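Local coordinates for protein FucU (Bifidobacterium longum subsp. infantis, PDB 3MVK) that probably interconverts the anomers of L-fucose and the pyranose and furanose forms of beta-D-ribose, at residues T86-W89 with D90-G94; G31-A35 with E36-K40. One frame throughout, in Å; residues are numbered along the deposited sequence.

In the fold
The two contacts follow one another along the chain, interaction 2 first. Their centres lie about 22 Å apart, and their nearest atoms about 8 Å apart, without touching. Interaction 2 covers residues 31-40, the loop after strand 25-29 and the short helix 35-38. Interaction 1 covers residues 86-94, the start of helix 88-97, which connects strand 73-76 to strand 107-110. Both helices accompany the same mixed sheet. No other chain of the assembly touches interaction 1. Interaction 1 lies at the surface on helix 88-97, whereas interaction 2 is buried and packs against a second subunit within the ten-chain assembly.

Interaction 1 of 2, residues T86-W89 with D90-G94; sequences TPIW and DVYAG
Tyr92 N donates to Ile88 O at 2.8 Å and Ala93 N to Trp89 O at 3.1 Å, the i to i+4 bonds of the first turns of helix 88-97. Nearer the start, Pro87 O takes two weak bonds, from Asp90 N and Val91 N. A water bridges Thr86 O and Asp90 N, weakly at the Asp90 end.

The main side-chain pair is Ile88 and Tyr92, one turn apart. Ile88 sets CG1 anti to its backbone N (chi1 -157°), which carries this branch over a face of the Tyr92 ring. CG1 sits 4.0 Å from the ring centroid, 20° off the normal, a CH-pi contact. The extended chain brings CD1 on to the phenol end, 3.7 Å from Tyr92 CZ. Ile88 O lies over this same face of the Tyr92 ring, beside CG1. Val91 packs beside them, with its CB 4.3 Å from Ile88 CG1.

Thr86 OG1 stands over the centre of the Trp89 ring, 3.2 Å above its plane. Trp89 NE1 bonds to Tyr134 O, and Tyr92 OH to Ala135 O. Both aromatic side chains also touch Leu75 of strand 73-76. Replacing Tyr92 with an alanine removes the ring, and Ile88 CG1 and CD1 would probably lose their aromatic partner and Ala135 O its hydroxyl mate. Helix 88-97 is the helix of the beta-alpha-beta unit between the parallel strands 73-76 and 107-110. The contact thus joins apolar packing within this helix to two polar ties that fasten its aromatic side chains to the 134-135 loop.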
loop_
_atom_site.group_PDB
_atom_site.type_symbol
_atom_site.label_atom_id
_atom_site.label_comp_id
_atom_site.label_asym_id
_atom_site.label_seq_id
_atom_site.Cartn_x
_atom_site.Cartn_y
_atom_site.Cartn_z
ATOM N N THR G 86 -6.134 -32.482 29.702
ATOM C CA THR G 86 -6.236 -31.024 29.533
ATOM C C THR G 86 -6.244 -30.263 30.873
ATOM O O THR G 86 -7.225 -29.584 31.214
ATOM C CB THR G 86 -7.504 -30.650 28.730
ATOM O OG1 THR G 86 -8.663 -31.125 29.422
ATOM C CG2 THR G 86 -7.464 -31.231 27.287
ATOM N N PRO G 87 -5.134 -30.338 31.623
ATOM C CA PRO G 87 -5.092 -29.630 32.904
ATOM C C PRO G 87 -5.169 -28.104 32.756
ATOM O O PRO G 87 -5.608 -27.433 33.678
ATOM C CB PRO G 87 -3.737 -30.041 33.481
ATOM C CG PRO G 87 -2.909 -30.412 32.301
ATOM C CD PRO G 87 -3.894 -31.102 31.402
ATOM N N ILE G 88 -4.802 -27.571 31.597
ATOM C CA ILE G 88 -4.827 -26.104 31.436
ATOM C C ILE G 88 -6.254 -25.544 31.540
ATOM O O ILE G 88 -6.427 -24.372 31.879
ATOM C CB ILE G 88 -4.169 -25.645 30.114
ATOM C CG1 ILE G 88 -3.705 -24.171 30.237
ATOM C CG2 ILE G 88 -5.133 -25.834 28.971
ATOM C CD1 ILE G 88 -2.737 -23.717 29.162
ATOM N N TRP G 89 -7.268 -26.376 31.310
ATOM C CA TRP G 89 -8.654 -25.932 31.465
ATOM C C TRP G 89 -8.927 -25.471 32.888
ATOM O O TRP G 89 -9.587 -24.461 33.106
ATOM C CB TRP G 89 -9.639 -27.026 31.075
ATOM C CG TRP G 89 -9.595 -27.413 29.614
ATOM C CD1 TRP G 89 -8.773 -26.893 28.631
ATOM C CD2 TRP G 89 -10.405 -28.401 28.976
ATOM N NE1 TRP G 89 -9.037 -27.494 27.431
ATOM C CE2 TRP G 89 -10.034 -28.423 27.605
ATOM C CE3 TRP G 89 -11.422 -29.267 29.425
ATOM C CZ2 TRP G 89 -10.631 -29.286 26.671
ATOM C CZ3 TRP G 89 -12.018 -30.130 28.495
ATOM C CH2 TRP G 89 -11.616 -30.130 27.130
ATOM N N ASP G 90 -8.393 -26.201 33.870
ATOM C CA ASP G 90 -8.587 -25.812 35.271
ATOM C C ASP G 90 -7.694 -24.632 35.637
ATOM O O ASP G 90 -8.077 -23.810 36.464
ATOM C CB ASP G 90 -8.323 -26.986 36.219
ATOM C CG ASP G 90 -9.459 -28.012 36.230
ATOM O OD1 ASP G 90 -10.558 -27.772 35.654
ATOM O OD2 ASP G 90 -9.249 -29.081 36.832
ATOM N N VAL G 91 -6.521 -24.536 35.014
ATOM C CA VAL G 91 -5.677 -23.352 35.194
ATOM C C VAL G 91 -6.449 -22.109 34.725
ATOM O O VAL G 91 -6.535 -21.097 35.438
ATOM C CB VAL G 91 -4.353 -23.481 34.437
ATOM C CG1 VAL G 91 -3.566 -22.166 34.456
ATOM C CG2 VAL G 91 -3.516 -24.626 35.024
ATOM N N TYR G 92 -7.046 -22.205 33.538
ATOM C CA TYR G 92 -7.818 -21.083 33.008
ATOM C C TYR G 92 -8.972 -20.707 33.940
ATOM O O TYR G 92 -9.222 -19.528 34.188
ATOM C CB TYR G 92 -8.377 -21.418 31.621
ATOM C CG TYR G 92 -7.357 -21.442 30.500
ATOM C CD1 TYR G 92 -6.111 -20.790 30.620
ATOM C CD2 TYR G 92 -7.657 -22.073 29.287
ATOM C CE1 TYR G 92 -5.193 -20.790 29.561
ATOM C CE2 TYR G 92 -6.751 -22.072 28.236
ATOM C CZ TYR G 92 -5.521 -21.434 28.380
ATOM O OH TYR G 92 -4.637 -21.426 27.320
ATOM N N ALA G 93 -9.669 -21.715 34.460
ATOM C CA ALA G 93 -10.761 -21.471 35.412
ATOM C C ALA G 93 -10.300 -20.696 36.653
ATOM O O ALA G 93 -10.994 -19.787 37.097
ATOM C CB ALA G 93 -11.434 -22.792 35.808
ATOM N N GLY G 94 -9.138 -21.073 37.193
ATOM C CA GLY G 94 -8.538 -20.438 38.365
ATOM C C GLY G 94 -8.194 -18.997 38.065
ATOM O O GLY G 94 -8.452 -18.111 38.878
HETATM O O HOH W 1 -8.278 -29.233 33.646
#

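Interaction 2 of 2, residues G31-A35 with E36-K40; sequences GNFPA and ESIGK
Phe33 and Ile38 cross at about a right angle, while Pro34 and Ile38 lie side by side and point the same way. Ile38 is thus flanked by both residues that lead into the short helix 35-38. Phe33 has CG anti to its backbone N (chi1 -167°), and this swings the far end of the ring back to the helix. There Phe33 CE2 meets Ile38 CB at 3.8 Å, approached obliquely. Phe33 CZ adds contacts to both Ile38 branches, CG1 and CG2. One face of the same ring takes Pro34 CD, 3.4 Å above its plane and offset toward the rim.

Pro34 is the N-cap residue and the centre of an inverse gamma turn, closed by a weak bond from Ala35 N to Phe33 O. Its ring carbon CG lies 3.8 Å from Ile38 CG1. Its carbonyl oxygen, Pro34 O, accepts a hydrogen bond from Ile38 N at 3.0 Å. The next bond, Gly39 N to Ala35 O, is 2.9 Å long but more bent. Gly39 then leaves helical geometry.

Ser37 holds OG between its backbone N and carbonyl carbon (chi1 63°), with OG 3.4 Å from Pro34 CB. This hydroxyl bonds to Asp24 OD1 of the second subunit. Glu36 forms a salt bridge to Arg46 of strand 43-47. Helix 112-119 covers the apolar side, with Phe115 against Phe33 and Tyr116 against Pro34 and Ile38. Ala35 packs on Val125 and Ala127 of strand 124-128, so the short helix is seated between the sheet, helix 112-119 and the second subunit.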
loop_
_atom_site.group_PDB
_atom_site.type_symbol
_atom_site.label_atom_id
_atom_site.label_comp_id
_atom_site.label_asym_id
_atom_site.label_seq_id
_atom_site.Cartn_x
_atom_site.Cartn_y
_atom_site.Cartn_z
ATOM N N GLY G 31 -0.112 -23.349 20.640
ATOM C CA GLY G 31 1.000 -23.489 19.707
ATOM C C GLY G 31 0.648 -24.272 18.450
ATOM O O GLY G 31 1.261 -24.077 17.390
ATOM N N ASN G 32 -0.344 -25.144 18.565
ATOM C CA ASN G 32 -0.756 -25.953 17.431
ATOM C C ASN G 32 -1.834 -25.319 16.564
ATOM O O ASN G 32 -2.178 -25.837 15.526
ATOM C CB ASN G 32 -1.240 -27.315 17.915
ATOM C CG ASN G 32 -0.099 -28.270 18.147
ATOM O OD1 ASN G 32 0.246 -28.580 19.286
ATOM N ND2 ASN G 32 0.518 -28.712 17.073
ATOM N N PHE G 33 -2.395 -24.202 17.018
ATOM C CA PHE G 33 -3.522 -23.598 16.337
ATOM C C PHE G 33 -3.058 -22.924 15.051
ATOM O O PHE G 33 -1.976 -22.350 14.997
ATOM C CB PHE G 33 -4.127 -22.552 17.265
ATOM C CG PHE G 33 -5.477 -22.042 16.848
ATOM C CD1 PHE G 33 -6.622 -22.777 17.129
ATOM C CD2 PHE G 33 -5.607 -20.787 16.217
ATOM C CE1 PHE G 33 -7.904 -22.289 16.796
ATOM C CE2 PHE G 33 -6.883 -20.292 15.882
ATOM C CZ PHE G 33 -8.012 -21.036 16.173
ATOM N N PRO G 34 -3.900 -22.969 14.013
ATOM C CA PRO G 34 -3.596 -22.281 12.751
ATOM C C PRO G 34 -3.897 -20.783 12.885
ATOM O O PRO G 34 -4.873 -20.281 12.322
ATOM C CB PRO G 34 -4.525 -22.978 11.745
ATOM C CG PRO G 34 -5.665 -23.488 12.571
ATOM C CD PRO G 34 -5.099 -23.828 13.924
ATOM N N ALA G 35 -3.031 -20.065 13.620
ATOM C CA ALA G 35 -3.374 -18.697 14.046
ATOM C C ALA G 35 -3.407 -17.729 12.855
ATOM O O ALA G 35 -4.273 -16.840 12.782
ATOM C CB ALA G 35 -2.387 -18.205 15.085
ATOM N N GLU G 36 -2.462 -17.896 11.932
ATOM C CA GLU G 36 -2.320 -16.972 10.803
ATOM C C GLU G 36 -3.442 -17.154 9.788
ATOM O O GLU G 36 -3.953 -16.173 9.240
ATOM C CB GLU G 36 -0.948 -17.086 10.139
ATOM C CG GLU G 36 0.227 -16.654 11.011
ATOM C CD GLU G 36 0.306 -15.144 11.256
ATOM O OE1 GLU G 36 -0.430 -14.368 10.597
ATOM O OE2 GLU G 36 1.092 -14.726 12.147
ATOM N N SER G 37 -3.830 -18.400 9.524
ATOM C CA SER G 37 -4.913 -18.623 8.566
ATOM C C SER G 37 -6.291 -18.260 9.147
ATOM O O SER G 37 -7.100 -17.548 8.511
ATOM C CB SER G 37 -4.869 -20.067 8.039
ATOM O OG SER G 37 -5.074 -21.021 9.071
ATOM N N ILE G 38 -6.563 -18.736 10.358
ATOM C CA ILE G 38 -7.796 -18.385 11.044
ATOM C C ILE G 38 -7.886 -16.872 11.207
ATOM O O ILE G 38 -8.956 -16.301 11.061
ATOM C CB ILE G 38 -7.884 -19.077 12.430
ATOM C CG1 ILE G 38 -8.073 -20.589 12.266
ATOM C CG2 ILE G 38 -9.057 -18.481 13.284
ATOM C CD1 ILE G 38 -9.402 -21.007 11.586
ATOM N N GLY G 39 -6.747 -16.244 11.477
ATOM C CA GLY G 39 -6.721 -14.809 11.765
ATOM C C GLY G 39 -6.511 -13.956 10.531
ATOM O O GLY G 39 -6.126 -12.802 10.656
ATOM N N LYS G 40 -6.774 -14.515 9.350
ATOM C CA LYS G 40 -6.459 -13.824 8.077
ATOM C C LYS G 40 -7.106 -12.439 7.988
ATOM O O LYS G 40 -6.481 -11.501 7.491
ATOM C CB LYS G 40 -6.825 -14.688 6.861
#